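Local coordinates for CrmK (Actinoalloteichus sp. WH1-2216-6, PDB 5I1V), which is a flavoenzyme oxidase with covalently bound FAD that takes part in recycling shunt products during caerulomycin biosynthesis, at residues 293-296 / 297-301. Sequence-based numbering, arbitrary orientation.
Sequences ERMS and WFLAE
Residues 293-296 and 297-301 are consecutive turns of one alpha-helix, 291-303. Four i to i+4 backbone hydrogen bonds join them. Trp297 N donates to Glu293 O at 2.9 Å, and Phe298, Leu299 and Ala300 repeat the pattern with Arg294, Met295 and Ser296. The indole of Trp297 folds back along the helix, with CG anti to its own carbonyl carbon (chi1 -66°). Glu293 O then sits over one face of the ring, 3.3 Å from Trp297 CG. Trp297 CZ3 stands over one face of the Arg294 guanidinium, 3.8 Å from NH1. The planes are nearly perpendicular (88°), with NH1 at the indole edge, so this is not a stacked cation-pi pair. Arg294 NH1 also bonds to Asn261, and NE to the Pro289 carbonyl. A leucine here would probably leave Asn261 and that carbonyl without this donor and the indole edge less supported. On the buried side, Met295 SD meets the Phe298 ring edge, 4.2 Å from CD2, and Met295 CG lies 4.1 Å from Leu299 CD1. These three side chains pack on strand 277-285. This part of the helix is thus amphipathic: an apolar face seats it on the antiparallel sheet, while hydrogen bonds hold the arginine at the exposed indole's edge.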
# COMPACT_ATOMS: atom_id res chain seq x y z
N GLU A 293 -30.83 -2.15 9.11
CA GLU A 293 -31.79 -1.11 9.47
C GLU A 293 -31.19 -0.03 10.31
O GLU A 293 -31.58 1.15 10.18
CB GLU A 293 -32.98 -1.69 10.26
CG GLU A 293 -34.20 -1.99 9.42
CD GLU A 293 -35.49 -2.07 10.24
OE1 GLU A 293 -36.41 -1.26 9.98
OE2 GLU A 293 -35.57 -2.92 11.15
N ARG A 294 -30.28 -0.41 11.20
CA ARG A 294 -29.62 0.57 12.06
C ARG A 294 -28.82 1.56 11.22
O ARG A 294 -28.77 2.77 11.52
CB ARG A 294 -28.75 -0.12 13.11
CG ARG A 294 -29.58 -0.75 14.19
CD ARG A 294 -28.82 -1.47 15.30
NE ARG A 294 -29.84 -1.90 16.25
CZ ARG A 294 -30.50 -1.07 17.07
NH1 ARG A 294 -30.18 0.22 17.15
NH2 ARG A 294 -31.46 -1.54 17.83
N MET A 295 -28.19 1.06 10.17
CA MET A 295 -27.45 1.92 9.27
C MET A 295 -28.43 2.86 8.53
O MET A 295 -28.14 4.03 8.34
CB MET A 295 -26.67 1.08 8.25
CG MET A 295 -25.89 1.89 7.22
SD MET A 295 -24.54 2.88 7.90
CE MET A 295 -23.41 1.58 8.47
N SER A 296 -29.58 2.34 8.11
CA SER A 296 -30.63 3.19 7.48
C SER A 296 -31.11 4.30 8.40
O SER A 296 -31.23 5.44 7.95
CB SER A 296 -31.82 2.34 7.03
OG SER A 296 -31.43 1.55 5.91
N TRP A 297 -31.36 3.95 9.66
CA TRP A 297 -31.81 4.93 10.67
C TRP A 297 -30.79 6.02 10.84
O TRP A 297 -31.15 7.20 10.93
CB TRP A 297 -32.06 4.30 12.05
CG TRP A 297 -33.19 3.35 12.06
CD1 TRP A 297 -34.27 3.32 11.20
CD2 TRP A 297 -33.39 2.27 12.99
NE1 TRP A 297 -35.09 2.27 11.52
CE2 TRP A 297 -34.58 1.61 12.61
CE3 TRP A 297 -32.67 1.80 14.09
CZ2 TRP A 297 -35.07 0.50 13.31
CZ3 TRP A 297 -33.15 0.68 14.78
CH2 TRP A 297 -34.35 0.05 14.40
N PHE A 298 -29.52 5.61 10.88
CA PHE A 298 -28.45 6.57 11.03
C PHE A 298 -28.41 7.51 9.82
O PHE A 298 -28.41 8.71 9.97
CB PHE A 298 -27.12 5.84 11.28
CG PHE A 298 -25.91 6.71 11.11
CD1 PHE A 298 -25.67 7.73 12.00
CD2 PHE A 298 -24.97 6.47 10.08
CE1 PHE A 298 -24.55 8.55 11.85
CE2 PHE A 298 -23.85 7.27 9.95
CZ PHE A 298 -23.64 8.31 10.83
N LEU A 299 -28.41 6.94 8.61
CA LEU A 299 -28.33 7.74 7.40
C LEU A 299 -29.54 8.72 7.28
O LEU A 299 -29.39 9.85 6.86
CB LEU A 299 -28.23 6.84 6.18
CG LEU A 299 -26.96 5.99 6.05
CD1 LEU A 299 -27.10 5.06 4.86
CD2 LEU A 299 -25.71 6.85 5.92
N ALA A 300 -30.72 8.28 7.71
CA ALA A 300 -31.90 9.17 7.72
C ALA A 300 -31.74 10.34 8.70
O ALA A 300 -32.10 11.48 8.36
CB ALA A 300 -33.17 8.39 8.05
N GLU A 301 -31.20 10.10 9.89
CA GLU A 301 -31.03 11.20 10.85
C GLU A 301 -30.10 12.28 10.33
O GLU A 301 -30.32 13.48 10.54
CB GLU A 301 -30.49 10.75 12.20
CG GLU A 301 -31.49 10.00 13.07
CD GLU A 301 -31.34 10.29 14.56
OE1 GLU A 301 -30.70 11.29 14.97
OE2 GLU A 301 -31.89 9.48 15.34